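Local atomic coordinates of Lin1944 protein (Listeria innocua, PDB entry 3D7L), a protein that is of unknown function but belongs to the short-chain dehydrogenase/reductase family and is probably an oxidoreductase. Residues S88-G91 with G92-L96; L112-G115 with I116-D120; R22-K26 with A27-T31; P157-E161 with E162-K166. All coordinates share one frame; numbering follows the deposited sequence.

Contact 1: residues S88-G91 with G92-L96; sequences SKLG and GQINL
Q93 reaches back one turn of helix 79-100 and hangs its amide on the carbonyl of K89: NE2 donates to K89 O over 3.0 Å in a nearly straight bond (162°). The donor lies in the carbonyl plane, on a lone pair, and the oxygen in turn sits in the plane of the Q93 amide. The two side chains run side by side in the same direction, and K89 CE packs against Q93 NE2 at 3.4 Å. With CG anti to the backbone N (chi1 180°) and bends at chi2 and chi4, the lysine carries NZ past the amide. One residue on, L90 CD2 meets I94 CD1 at 4.2 Å.

The backbone beneath widens into a pi-type turn, where Q93 N donates to S88 O over 3.3 Å in a bent bond. Ordinary helical bonding follows, I94 N to L90 O and N95 N to G91 O. Further out, K89 NZ binds N132 OD1 and T114 O, while Q93 binds S64 OG through OE1 and T113 O through NE2. L90 packs on L90 of the second subunit, in keeping with the long-helix interface common in this family.

Both N-H groups of Q93 NE2 are given to backbone carbonyls (K89 O and T113 O) and OE1 has a hydroxyl partner, so the buried amide is satisfied and its flip state is fixed.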
ATOM      1  N   SER D  88      -5.236   1.322  10.516  1.00 30.93           N
ATOM      2  CA  SER D  88      -4.982   2.706  10.951  1.00 30.70           C
ATOM      3  C   SER D  88      -4.301   3.617   9.903  1.00 30.49           C
ATOM      4  O   SER D  88      -4.997   4.286   9.142  1.00 30.66           O
ATOM      5  CB  SER D  88      -4.233   2.724  12.287  1.00 30.38           C
ATOM      6  OG  SER D  88      -4.157   4.050  12.801  1.00 31.35           O
ATOM      7  N   LYS D  89      -2.967   3.641   9.855  1.00 29.64           N
ATOM      8  CA  LYS D  89      -2.266   4.480   8.892  1.00 29.74           C
ATOM      9  C   LYS D  89      -2.711   4.165   7.470  1.00 29.74           C
ATOM     10  O   LYS D  89      -2.822   5.076   6.653  1.00 30.16           O
ATOM     11  CB  LYS D  89      -0.739   4.339   9.019  1.00 29.79           C
ATOM     12  CG  LYS D  89       0.097   5.188   8.038  1.00 30.66           C
ATOM     13  CD  LYS D  89       0.104   6.652   8.435  1.00 35.07           C
ATOM     14  CE  LYS D  89       0.986   7.504   7.532  1.00 36.77           C
ATOM     15  NZ  LYS D  89       2.413   7.202   7.722  1.00 37.19           N
ATOM     16  N   LEU D  90      -2.948   2.886   7.177  1.00 29.21           N
ATOM     17  CA  LEU D  90      -3.368   2.463   5.834  1.00 29.31           C
ATOM     18  C   LEU D  90      -4.879   2.642   5.631  1.00 29.74           C
ATOM     19  O   LEU D  90      -5.317   3.561   4.939  1.00 29.56           O
ATOM     20  CB  LEU D  90      -2.954   1.012   5.547  1.00 28.77           C
ATOM     21  CG  LEU D  90      -3.023   0.524   4.081  1.00 28.63           C
ATOM     22  CD1 LEU D  90      -2.094  -0.687   3.888  1.00 25.58           C
ATOM     23  CD2 LEU D  90      -4.439   0.201   3.620  1.00 26.03           C
ATOM     24  N   GLY D  91      -5.657   1.765   6.266  1.00 30.32           N
ATOM     25  CA  GLY D  91      -7.095   1.646   6.029  1.00 29.44           C
ATOM     26  C   GLY D  91      -7.861   2.795   6.628  1.00 29.51           C
ATOM     27  O   GLY D  91      -8.873   3.182   6.089  1.00 29.32           O
ATOM     28  N   GLY D  92      -7.384   3.315   7.761  1.00 29.40           N
ATOM     29  CA  GLY D  92      -7.986   4.453   8.417  1.00 29.10           C
ATOM     30  C   GLY D  92      -7.941   5.689   7.546  1.00 29.57           C
ATOM     31  O   GLY D  92      -8.978   6.325   7.347  1.00 30.75           O
ATOM     32  N   GLN D  93      -6.770   6.012   6.977  1.00 28.54           N
ATOM     33  CA  GLN D  93      -6.665   7.190   6.102  1.00 27.89           C
ATOM     34  C   GLN D  93      -7.463   7.019   4.797  1.00 27.30           C
ATOM     35  O   GLN D  93      -8.082   7.971   4.305  1.00 27.18           O
ATOM     36  CB  GLN D  93      -5.213   7.522   5.777  1.00 28.13           C
ATOM     37  CG  GLN D  93      -4.381   8.014   6.926  1.00 26.24           C
ATOM     38  CD  GLN D  93      -3.129   8.733   6.409  1.00 28.30           C
ATOM     39  OE1 GLN D  93      -3.111   9.963   6.308  1.00 25.42           O
ATOM     40  NE2 GLN D  93      -2.087   7.959   6.059  1.00 23.37           N
ATOM     41  N   ILE D  94      -7.475   5.812   4.256  1.00 26.32           N
ATOM     42  CA  ILE D  94      -8.207   5.581   3.011  1.00 25.89           C
ATOM     43  C   ILE D  94      -9.714   5.688   3.224  1.00 26.51           C
ATOM     44  O   ILE D  94     -10.423   6.329   2.420  1.00 27.60           O
ATOM     45  CB  ILE D  94      -7.723   4.289   2.280  1.00 25.71           C
ATOM     46  CG1 ILE D  94      -6.328   4.577   1.653  1.00 26.17           C
ATOM     47  CG2 ILE D  94      -8.716   3.866   1.194  1.00 23.74           C
ATOM     48  CD1 ILE D  94      -5.546   3.397   1.194  1.00 28.63           C
ATOM     49  N   ASN D  95     -10.182   5.135   4.340  1.00 26.26           N
ATOM     50  CA  ASN D  95     -11.583   5.237   4.732  1.00 26.39           C
ATOM     51  C   ASN D  95     -12.024   6.666   4.946  1.00 26.64           C
ATOM     52  O   ASN D  95     -13.158   7.016   4.609  1.00 27.02           O
ATOM     53  CB  ASN D  95     -11.899   4.325   5.932  1.00 26.59           C
ATOM     54  CG  ASN D  95     -11.934   2.838   5.531  1.00 27.27           C
ATOM     55  OD1 ASN D  95     -11.908   2.525   4.352  1.00 28.73           O
ATOM     56  ND2 ASN D  95     -11.971   1.940   6.507  1.00 25.64           N
ATOM     57  N   LEU D  96     -11.137   7.528   5.446  1.00 26.79           N
ATOM     58  CA  LEU D  96     -11.507   8.951   5.521  1.00 26.83           C
ATOM     59  C   LEU D  96     -11.839   9.513   4.141  1.00 26.90           C
ATOM     60  O   LEU D  96     -12.658  10.425   4.020  1.00 26.94           O
ATOM     61  CB  LEU D  96     -10.421   9.800   6.175  1.00 26.42           C
ATOM     62  CG  LEU D  96     -10.003   9.536   7.613  1.00 27.49           C
ATOM     63  CD1 LEU D  96      -8.772  10.384   7.861  1.00 28.56           C
ATOM     64  CD2 LEU D  96     -11.108   9.812   8.672  1.00 26.74           C
TER

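Contact 2: residues L112-G115 with I116-D120; sequences LTTG and IMMED
M118, a selenomethionine, turns CG into the position between its backbone N and carbonyl carbon (chi1 68°) and runs extended from there, which lays the chain back over G115 and brings CE to T114 OG1. T114 uses the corresponding position for its hydroxyl (chi1 52°), and the two side chains meet at a slant, with 3.9 Å between M118 CE and T114 OG1. This is the exit from strand 108-113 of the Rossmann-fold sheet, where the chain leaves the strand and begins its way to helix 126-142; in short-chain dehydrogenases the same junction generally borders the active site.

On the way back the selenomethionine passes close to the main chain: M118 CG stands 3.2 Å from G115 O. That oxygen also takes a weak bond from M118 N at 3.4 Å, closing the first short turn, and a further weak one from N132 ND2. G115 itself is almost fully extended, with a positive phi of 158° that suits a glycine, and hands the chain from the strand to the 3-10 segment 116-118.

T114 OG1 is hydrogen-bonded to V155 O of the neighbouring strand, which leaves the methyl group CE against it as plain packing. M118 also packs on N132 and T136 of helix 126-142 and on A137 of the second subunit, while I116 packs on Y202. At the start of the 3-10 segment, I116 O receives two backbone donors, E119 N and D120 N, each at 2.9 Å.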
ATOM      1  N   LEU D 112      -3.388  13.500   2.379  1.00 26.64           N
ATOM      2  CA  LEU D 112      -3.100  12.341   3.246  1.00 27.88           C
ATOM      3  C   LEU D 112      -1.622  12.279   3.615  1.00 27.93           C
ATOM      4  O   LEU D 112      -0.795  12.805   2.888  1.00 27.64           O
ATOM      5  CB  LEU D 112      -3.529  11.055   2.541  1.00 26.58           C
ATOM      6  CG  LEU D 112      -4.944  10.486   2.697  1.00 30.34           C
ATOM      7  CD1 LEU D 112      -6.072  11.484   3.089  1.00 28.79           C
ATOM      8  CD2 LEU D 112      -5.335   9.598   1.468  1.00 30.09           C
ATOM      9  N   THR D 113      -1.264  11.637   4.724  1.00 28.52           N
ATOM     10  CA  THR D 113       0.166  11.621   5.108  1.00 29.09           C
ATOM     11  C   THR D 113       0.804  10.266   4.826  1.00 29.56           C
ATOM     12  O   THR D 113       0.220   9.243   5.138  1.00 28.86           O
ATOM     13  CB  THR D 113       0.397  12.010   6.594  1.00 29.65           C
ATOM     14  OG1 THR D 113      -0.153  13.313   6.842  1.00 31.59           O
ATOM     15  CG2 THR D 113       1.888  12.022   6.933  1.00 28.90           C
ATOM     16  N   THR D 114       1.992  10.268   4.209  1.00 29.70           N
ATOM     17  CA  THR D 114       2.734   9.032   3.981  1.00 29.88           C
ATOM     18  C   THR D 114       4.049   9.076   4.810  1.00 30.01           C
ATOM     19  O   THR D 114       3.995   9.197   6.039  1.00 29.90           O
ATOM     20  CB  THR D 114       2.968   8.796   2.462  1.00 30.18           C
ATOM     21  OG1 THR D 114       3.544   9.970   1.891  1.00 31.44           O
ATOM     22  CG2 THR D 114       1.649   8.523   1.715  1.00 29.47           C
ATOM     23  N   GLY D 115       5.213   8.997   4.159  1.00 29.88           N
ATOM     24  CA  GLY D 115       6.484   9.032   4.871  1.00 29.88           C
ATOM     25  C   GLY D 115       7.650   8.432   4.103  1.00 31.07           C
ATOM     26  O   GLY D 115       7.475   7.519   3.273  1.00 31.14           O
ATOM     27  N   ILE D 116       8.846   8.954   4.385  1.00 30.60           N
ATOM     28  CA  ILE D 116      10.083   8.524   3.735  1.00 30.79           C
ATOM     29  C   ILE D 116      10.367   7.011   3.886  1.00 31.80           C
ATOM     30  O   ILE D 116      11.132   6.452   3.134  1.00 32.26           O
ATOM     31  CB  ILE D 116      11.304   9.338   4.272  1.00 30.14           C
ATOM     32  CG1 ILE D 116      12.481   9.305   3.271  1.00 29.64           C
ATOM     33  CG2 ILE D 116      11.659   8.886   5.679  1.00 29.79           C
ATOM     34  CD1 ILE D 116      13.652  10.155   3.637  1.00 30.51           C
HETATM   35  N   MSE D 117       9.751   6.350   4.848  1.00 32.55           N
HETATM   36  CA  MSE D 117      10.084   4.942   5.074  1.00 34.94           C
HETATM   37  C   MSE D 117       9.740   4.029   3.898  1.00 33.83           C
HETATM   38  O   MSE D 117      10.341   2.968   3.751  1.00 34.36           O
HETATM   39  CB  MSE D 117       9.450   4.421   6.350  1.00 34.37           C
HETATM   40  CG  MSE D 117      10.276   4.766   7.541  1.00 36.97           C
HETATM   41 SE   MSE D 117       9.524   3.979   9.135  0.70 40.94          SE
HETATM   42  CE  MSE D 117       8.521   5.494   9.762  1.00 37.11           C
HETATM   43  N   MSE D 118       8.781   4.438   3.067  1.00 33.03           N
HETATM   44  CA  MSE D 118       8.502   3.722   1.816  1.00 32.91           C
HETATM   45  C   MSE D 118       9.596   3.850   0.737  1.00 32.45           C
HETATM   46  O   MSE D 118       9.631   3.040  -0.184  1.00 33.18           O
HETATM   47  CB  MSE D 118       7.165   4.174   1.240  1.00 32.83           C
HETATM   48  CG  MSE D 118       7.201   5.631   0.754  1.00 33.88           C
HETATM   49 SE   MSE D 118       5.577   6.113  -0.204  0.70 34.14          SE
HETATM   50  CE  MSE D 118       5.904   8.006  -0.444  1.00 32.96           C
ATOM     51  N   GLU D 119      10.455   4.871   0.825  1.00 32.47           N
ATOM     52  CA  GLU D 119      11.464   5.167  -0.227  1.00 33.07           C
ATOM     53  C   GLU D 119      12.917   5.004   0.229  1.00 31.96           C
ATOM     54  O   GLU D 119      13.800   4.731  -0.582  1.00 32.35           O
ATOM     55  CB  GLU D 119      11.321   6.604  -0.748  1.00 33.55           C
ATOM     56  CG  GLU D 119       9.889   7.006  -1.084  1.00 38.65           C
ATOM     57  CD  GLU D 119       9.775   7.989  -2.272  1.00 43.94           C
ATOM     58  OE1 GLU D 119      10.336   7.668  -3.360  1.00 46.59           O
ATOM     59  OE2 GLU D 119       9.110   9.057  -2.112  1.00 41.84           O
ATOM     60  N   ASP D 120      13.158   5.208   1.521  1.00 30.30           N
ATOM     61  CA  ASP D 120      14.506   5.176   2.107  1.00 29.10           C
ATOM     62  C   ASP D 120      14.374   4.324   3.363  1.00 28.21           C
ATOM     63  O   ASP D 120      14.301   4.871   4.477  1.00 27.01           O
ATOM     64  CB  ASP D 120      14.898   6.612   2.478  1.00 28.72           C
ATOM     65  CG  ASP D 120      16.377   6.782   2.759  1.00 31.55           C
ATOM     66  OD1 ASP D 120      17.113   5.781   2.997  1.00 31.30           O
ATOM     67  OD2 ASP D 120      16.808   7.954   2.752  1.00 31.92           O
TER

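Contact 3: residues R22-K26 with A27-T31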
ATOM      1  N   ARG D  22       0.054  26.682  10.261  1.00 33.54           N
ATOM      2  CA  ARG D  22       0.034  27.296   8.931  1.00 34.03           C
ATOM      3  C   ARG D  22      -1.392  27.561   8.452  1.00 33.25           C
ATOM      4  O   ARG D  22      -1.727  28.700   8.154  1.00 33.24           O
ATOM      5  CB  ARG D  22       0.785  26.443   7.893  1.00 34.00           C
ATOM      6  CG  ARG D  22       2.291  26.513   8.006  1.00 36.94           C
ATOM      7  CD  ARG D  22       2.990  26.272   6.661  1.00 37.61           C
ATOM      8  NE  ARG D  22       2.915  27.457   5.814  1.00 38.72           N
ATOM      9  CZ  ARG D  22       3.739  28.502   5.875  1.00 40.38           C
ATOM     10  NH1 ARG D  22       4.739  28.538   6.754  1.00 40.37           N
ATOM     11  NH2 ARG D  22       3.556  29.527   5.050  1.00 40.21           N
ATOM     12  N   LEU D  23      -2.214  26.508   8.391  1.00 32.87           N
ATOM     13  CA  LEU D  23      -3.571  26.582   7.815  1.00 32.53           C
ATOM     14  C   LEU D  23      -4.540  27.515   8.562  1.00 33.09           C
ATOM     15  O   LEU D  23      -5.438  28.109   7.950  1.00 33.04           O
ATOM     16  CB  LEU D  23      -4.172  25.175   7.667  1.00 32.36           C
ATOM     17  CG  LEU D  23      -3.343  24.094   6.940  1.00 30.11           C
ATOM     18  CD1 LEU D  23      -4.136  22.793   6.791  1.00 31.70           C
ATOM     19  CD2 LEU D  23      -2.841  24.554   5.583  1.00 29.82           C
ATOM     20  N   GLU D  24      -4.342  27.646   9.871  1.00 32.97           N
ATOM     21  CA  GLU D  24      -5.078  28.584  10.714  1.00 34.11           C
ATOM     22  C   GLU D  24      -5.087  30.026  10.204  1.00 33.81           C
ATOM     23  O   GLU D  24      -6.078  30.729  10.371  1.00 33.12           O
ATOM     24  CB  GLU D  24      -4.419  28.670  12.083  1.00 34.21           C
ATOM     25  CG  GLU D  24      -4.906  27.714  13.073  1.00 36.94           C
ATOM     26  CD  GLU D  24      -4.376  28.039  14.440  1.00 39.67           C
ATOM     27  OE1 GLU D  24      -5.207  28.017  15.362  1.00 42.74           O
ATOM     28  OE2 GLU D  24      -3.162  28.341  14.595  1.00 39.42           O
ATOM     29  N   LYS D  25      -3.952  30.467   9.662  1.00 33.70           N
ATOM     30  CA  LYS D  25      -3.762  31.849   9.222  1.00 34.40           C
ATOM     31  C   LYS D  25      -4.672  32.190   8.043  1.00 34.36           C
ATOM     32  O   LYS D  25      -4.966  33.364   7.797  1.00 33.32           O
ATOM     33  CB  LYS D  25      -2.321  32.071   8.757  1.00 34.96           C
ATOM     34  CG  LYS D  25      -1.225  31.502   9.623  1.00 36.96           C
ATOM     35  CD  LYS D  25      -0.807  32.466  10.694  1.00 39.52           C
ATOM     36  CE  LYS D  25       0.710  32.541  10.755  1.00 40.53           C
ATOM     37  NZ  LYS D  25       1.259  31.381  11.466  1.00 42.13           N
ATOM     38  N   LYS D  26      -5.086  31.153   7.312  1.00 34.25           N
ATOM     39  CA  LYS D  26      -5.776  31.307   6.028  1.00 34.87           C
ATOM     40  C   LYS D  26      -7.199  30.728   5.978  1.00 34.05           C
ATOM     41  O   LYS D  26      -7.890  30.916   4.976  1.00 33.81           O
ATOM     42  CB  LYS D  26      -4.969  30.627   4.910  1.00 35.72           C
ATOM     43  CG  LYS D  26      -3.463  30.818   4.948  1.00 38.57           C
ATOM     44  CD  LYS D  26      -2.849  30.588   3.578  1.00 42.86           C
ATOM     45  CE  LYS D  26      -1.797  31.647   3.302  1.00 45.55           C
ATOM     46  NZ  LYS D  26      -1.178  31.400   1.997  1.00 47.74           N
ATOM     47  N   ALA D  27      -7.612  30.006   7.026  1.00 32.72           N
ATOM     48  CA  ALA D  27      -8.888  29.269   7.036  1.00 31.96           C
ATOM     49  C   ALA D  27      -9.407  28.988   8.448  1.00 31.75           C
ATOM     50  O   ALA D  27      -8.644  28.999   9.423  1.00 31.48           O
ATOM     51  CB  ALA D  27      -8.725  27.946   6.306  1.00 31.81           C
ATOM     52  N   GLU D  28     -10.701  28.706   8.542  1.00 30.92           N
ATOM     53  CA  GLU D  28     -11.265  28.070   9.727  1.00 32.22           C
ATOM     54  C   GLU D  28     -10.806  26.613   9.789  1.00 31.12           C
ATOM     55  O   GLU D  28     -11.065  25.844   8.866  1.00 31.33           O
ATOM     56  CB  GLU D  28     -12.800  28.118   9.697  1.00 31.86           C
ATOM     57  CG  GLU D  28     -13.493  27.462  10.925  1.00 34.77           C
ATOM     58  CD  GLU D  28     -15.036  27.492  10.850  1.00 35.78           C
ATOM     59  OE1 GLU D  28     -15.581  27.742   9.749  1.00 40.31           O
ATOM     60  OE2 GLU D  28     -15.708  27.261  11.893  1.00 40.60           O
ATOM     61  N   VAL D  29     -10.115  26.239  10.863  1.00 30.93           N
ATOM     62  CA  VAL D  29      -9.696  24.843  11.047  1.00 30.44           C
ATOM     63  C   VAL D  29     -10.552  24.199  12.136  1.00 30.50           C
ATOM     64  O   VAL D  29     -10.590  24.669  13.274  1.00 31.85           O
ATOM     65  CB  VAL D  29      -8.201  24.703  11.437  1.00 30.29           C
ATOM     66  CG1 VAL D  29      -7.791  23.198  11.568  1.00 29.79           C
ATOM     67  CG2 VAL D  29      -7.310  25.414  10.454  1.00 30.31           C
ATOM     68  N   ILE D  30     -11.245  23.131  11.767  1.00 30.00           N
ATOM     69  CA  ILE D  30     -11.952  22.275  12.693  1.00 29.27           C
ATOM     70  C   ILE D  30     -11.007  21.111  12.986  1.00 28.37           C
ATOM     71  O   ILE D  30     -10.553  20.434  12.068  1.00 27.73           O
ATOM     72  CB  ILE D  30     -13.211  21.707  12.024  1.00 29.68           C
ATOM     73  CG1 ILE D  30     -14.088  22.843  11.472  1.00 30.71           C
ATOM     74  CG2 ILE D  30     -13.973  20.769  13.010  1.00 30.41           C
ATOM     75  CD1 ILE D  30     -15.307  22.336  10.752  1.00 31.43           C
ATOM     76  N   THR D  31     -10.707  20.882  14.255  1.00 27.57           N
ATOM     77  CA  THR D  31      -9.731  19.856  14.594  1.00 27.99           C
ATOM     78  C   THR D  31     -10.439  18.559  14.933  1.00 27.71           C
ATOM     79  O   THR D  31     -11.572  18.579  15.412  1.00 27.75           O
ATOM     80  CB  THR D  31      -8.809  20.279  15.758  1.00 27.86           C
ATOM     81  OG1 THR D  31      -9.593  20.495  16.932  1.00 27.25           O
ATOM     82  CG2 THR D  31      -7.999  21.567  15.414  1.00 28.98           C
TER
HETATM   83  O   HOH W   1      -8.410  30.783  11.319  1.00 36.37           O
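V29 lays its CG2 methyl over the backbone where L23 passes into E24, 3.8 Å from E24 N. The same methyl touches one aliphatic carbon of each residue, L23 CB and E24 CG, both at 4.2 Å. The valine torsion explains this: CG1 is anti to the backbone N (chi1 -178°), and CG2, beside that N, is the branch that faces the end of the helix.

Between these residues the chain makes its turn from helix 14-23 into strand 28-33, the second half of the first beta-alpha-beta crossover of the Rossmann fold. K25 N and K26 N bond back to R22 O and L23 O, and the chain then opens into the extended conformation of A27. A27 packs on M4 and I6 while V29 rests on L8, so the turn is seated against the neighbouring strand 5-9.

On the outside of the turn E24 O and A27 O come within 3.2 Å of each other, although both are acceptors. A water bridges them, donating to each, at a short 2.5 Å to E24 O and 2.6 Å to A27 O. The charged ends lead away from the valine: E24 OE1 forms a salt bridge with K20 NZ, and K26 NZ one with E187 OE2, the lysine also making a cation-pi contact with F191.

Chemically the contact divides in two, a small apolar patch under V29 and a polar outer side where the water, spending both its protons on carbonyls, probably eases the repulsion between the two carbonyl oxygens.

Contact 4: residues P157-E161 with E162-K166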
ATOM      1  N   PRO D 157       6.722  13.009   4.584  1.00 29.08           N
ATOM      2  CA  PRO D 157       7.814  13.635   5.308  1.00 29.20           C
ATOM      3  C   PRO D 157       8.956  12.694   5.645  1.00 29.20           C
ATOM      4  O   PRO D 157       8.767  11.477   5.800  1.00 28.81           O
ATOM      5  CB  PRO D 157       7.146  14.102   6.615  1.00 29.45           C
ATOM      6  CG  PRO D 157       5.726  13.514   6.592  1.00 29.75           C
ATOM      7  CD  PRO D 157       5.662  12.541   5.489  1.00 29.05           C
ATOM      8  N   ASN D 158      10.131  13.295   5.782  1.00 28.86           N
ATOM      9  CA  ASN D 158      11.273  12.660   6.429  1.00 29.35           C
ATOM     10  C   ASN D 158      11.024  12.709   7.930  1.00 29.85           C
ATOM     11  O   ASN D 158      10.043  13.331   8.399  1.00 29.90           O
ATOM     12  CB  ASN D 158      12.535  13.452   6.068  1.00 28.77           C
ATOM     13  CG  ASN D 158      13.809  12.660   6.227  1.00 28.97           C
ATOM     14  OD1 ASN D 158      13.856  11.658   6.952  1.00 28.10           O
ATOM     15  ND2 ASN D 158      14.871  13.099   5.522  1.00 26.92           N
ATOM     16  N   VAL D 159      11.894  12.071   8.702  1.00 30.36           N
ATOM     17  CA  VAL D 159      11.869  12.242  10.162  1.00 31.15           C
ATOM     18  C   VAL D 159      11.905  13.738  10.538  1.00 30.69           C
ATOM     19  O   VAL D 159      12.645  14.513   9.921  1.00 30.92           O
ATOM     20  CB  VAL D 159      13.016  11.422  10.879  1.00 31.54           C
ATOM     21  CG1 VAL D 159      14.395  11.792  10.333  1.00 33.23           C
ATOM     22  CG2 VAL D 159      12.983  11.636  12.403  1.00 31.07           C
ATOM     23  N   LEU D 160      11.095  14.137  11.522  1.00 30.14           N
ATOM     24  CA  LEU D 160      11.057  15.543  11.984  1.00 30.28           C
ATOM     25  C   LEU D 160      12.149  15.923  12.992  1.00 30.33           C
ATOM     26  O   LEU D 160      12.438  15.168  13.927  1.00 29.35           O
ATOM     27  CB  LEU D 160       9.695  15.892  12.585  1.00 29.84           C
ATOM     28  CG  LEU D 160       8.458  15.527  11.765  1.00 29.88           C
ATOM     29  CD1 LEU D 160       7.221  15.965  12.512  1.00 26.54           C
ATOM     30  CD2 LEU D 160       8.532  16.174  10.369  1.00 31.67           C
ATOM     31  N   GLU D 161      12.737  17.106  12.809  1.00 31.06           N
ATOM     32  CA  GLU D 161      13.674  17.654  13.781  1.00 31.71           C
ATOM     33  C   GLU D 161      13.085  17.610  15.202  1.00 32.26           C
ATOM     34  O   GLU D 161      13.778  17.255  16.163  1.00 32.05           O
ATOM     35  CB  GLU D 161      14.033  19.107  13.435  1.00 31.79           C
ATOM     36  CG  GLU D 161      14.825  19.264  12.145  1.00 31.96           C
ATOM     37  CD  GLU D 161      15.268  20.689  11.888  1.00 32.72           C
ATOM     38  OE1 GLU D 161      14.682  21.627  12.466  1.00 34.17           O
ATOM     39  OE2 GLU D 161      16.205  20.873  11.093  1.00 34.45           O
ATOM     40  N   GLU D 162      11.808  17.972  15.336  1.00 32.40           N
ATOM     41  CA  GLU D 162      11.176  17.993  16.655  1.00 33.53           C
ATOM     42  C   GLU D 162      10.891  16.603  17.238  1.00 33.37           C
ATOM     43  O   GLU D 162      10.468  16.493  18.386  1.00 33.82           O
ATOM     44  CB  GLU D 162       9.930  18.891  16.697  1.00 34.28           C
ATOM     45  CG  GLU D 162       9.233  19.172  15.369  1.00 36.36           C
ATOM     46  CD  GLU D 162       9.973  20.153  14.469  1.00 35.97           C
ATOM     47  OE1 GLU D 162      10.095  21.359  14.786  1.00 38.69           O
ATOM     48  OE2 GLU D 162      10.422  19.701  13.411  1.00 37.48           O
ATOM     49  N   SER D 163      11.130  15.560  16.446  1.00 33.39           N
ATOM     50  CA  SER D 163      11.067  14.171  16.913  1.00 33.53           C
ATOM     51  C   SER D 163      12.437  13.475  16.948  1.00 33.13           C
ATOM     52  O   SER D 163      12.527  12.340  17.390  1.00 32.63           O
ATOM     53  CB  SER D 163      10.121  13.362  16.022  1.00 33.95           C
ATOM     54  OG  SER D 163       8.800  13.868  16.071  1.00 35.82           O
ATOM     55  N   TRP D 164      13.482  14.169  16.495  1.00 32.75           N
ATOM     56  CA  TRP D 164      14.839  13.626  16.341  1.00 32.68           C
ATOM     57  C   TRP D 164      15.469  13.121  17.640  1.00 33.32           C
ATOM     58  O   TRP D 164      16.211  12.132  17.647  1.00 32.27           O
ATOM     59  CB  TRP D 164      15.747  14.704  15.750  1.00 32.66           C
ATOM     60  CG  TRP D 164      17.113  14.233  15.324  1.00 31.40           C
ATOM     61  CD1 TRP D 164      18.312  14.690  15.782  1.00 31.31           C
ATOM     62  CD2 TRP D 164      17.408  13.239  14.340  1.00 30.32           C
ATOM     63  NE1 TRP D 164      19.344  14.043  15.146  1.00 32.46           N
ATOM     64  CE2 TRP D 164      18.814  13.161  14.236  1.00 32.58           C
ATOM     65  CE3 TRP D 164      16.622  12.420  13.510  1.00 31.03           C
ATOM     66  CZ2 TRP D 164      19.452  12.285  13.349  1.00 32.13           C
ATOM     67  CZ3 TRP D 164      17.265  11.540  12.627  1.00 31.01           C
ATOM     68  CH2 TRP D 164      18.660  11.481  12.565  1.00 31.21           C
ATOM     69  N   ASP D 165      15.195  13.849  18.718  1.00 33.97           N
ATOM     70  CA  ASP D 165      15.485  13.436  20.092  1.00 35.11           C
ATOM     71  C   ASP D 165      15.118  11.971  20.344  1.00 34.82           C
ATOM     72  O   ASP D 165      15.947  11.189  20.798  1.00 35.50           O
ATOM     73  CB  ASP D 165      14.716  14.363  21.042  1.00 35.96           C
ATOM     74  CG  ASP D 165      13.570  15.109  20.327  1.00 38.30           C
ATOM     75  OD1 ASP D 165      12.398  14.675  20.475  1.00 39.58           O
ATOM     76  OD2 ASP D 165      13.856  16.110  19.590  1.00 39.45           O
ATOM     77  N   LYS D 166      13.888  11.586  20.018  1.00 34.73           N
ATOM     78  CA  LYS D 166      13.475  10.195  20.214  1.00 34.87           C
ATOM     79  C   LYS D 166      13.757   9.274  19.030  1.00 33.31           C
ATOM     80  O   LYS D 166      14.061   8.106  19.224  1.00 33.25           O
ATOM     81  CB  LYS D 166      12.025  10.053  20.724  1.00 35.13           C
ATOM     82  CG  LYS D 166      10.907  10.643  19.846  1.00 37.37           C
ATOM     83  CD  LYS D 166       9.580   9.826  19.964  1.00 37.21           C
ATOM     84  CE  LYS D 166       9.707   8.410  19.295  1.00 40.32           C
ATOM     85  NZ  LYS D 166       8.681   7.348  19.668  1.00 39.76           N
TER
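Two overlapping turns carry the backbone from the loop at 157-161 into helix 164-167. S163 N donates to L160 O over 2.9 Å, and one residue on W164 N donates to E161 O over 3.1 Å. In both the donor stands well above the carbonyl plane, 61° out for L160 and 72° for E161, because the chain curls tightly over each oxygen. Just upstream, N158 OD1 accepts from V159 N, which ties the asparagine to its own main chain.

V159 and W164 form the apolar part. The valine crosses the indole obliquely: CG1 comes within 3.7 Å of W164 CZ3, while CG2 lies in the ring plane at the edge, 3.9 Å from CE3. W164 swings CG anti to its backbone N (chi1 -170°), which turns the six-membered ring back toward the valine, and P176 packs against it too.

In the Rossmann fold of this family the segment leaves the end of strand 151-157, the sixth in the sheet order, and runs beside helices 14-23 and 179-191. L160 leans on both, touching T14, A179 and V182.

E162 bends sharply at chi2 and folds back alongside E161, its OE2 3.5 Å from E161 N. That oxygen accepts from A179 N at the start of helix 179-191, an interaction that probably helps the carboxylate tolerate E161 OE1, 4.8 Å from E162 OE2.

Contacts 1, 2 and 4 form a connected series across the fold. Contact 1 touches contact 2 through Q93 NE2, 2.8 Å from T113 O, and K89 NZ, 3.1 Å from T114 O, which tie helix 79-100 to the end of strand 108-113. Contact 2 meets contact 4 where I116 N lies 2.9 Å from P157 O, joining the exits of two adjacent strands; their centres are 13 Å apart. Contacts 1 and 2 also both reach the second subunit. Contact 3 stands apart, its nearest atoms about 10 Å from contact 2 and about 12 Å from contact 4, and it lies across the chain's centre from contact 1.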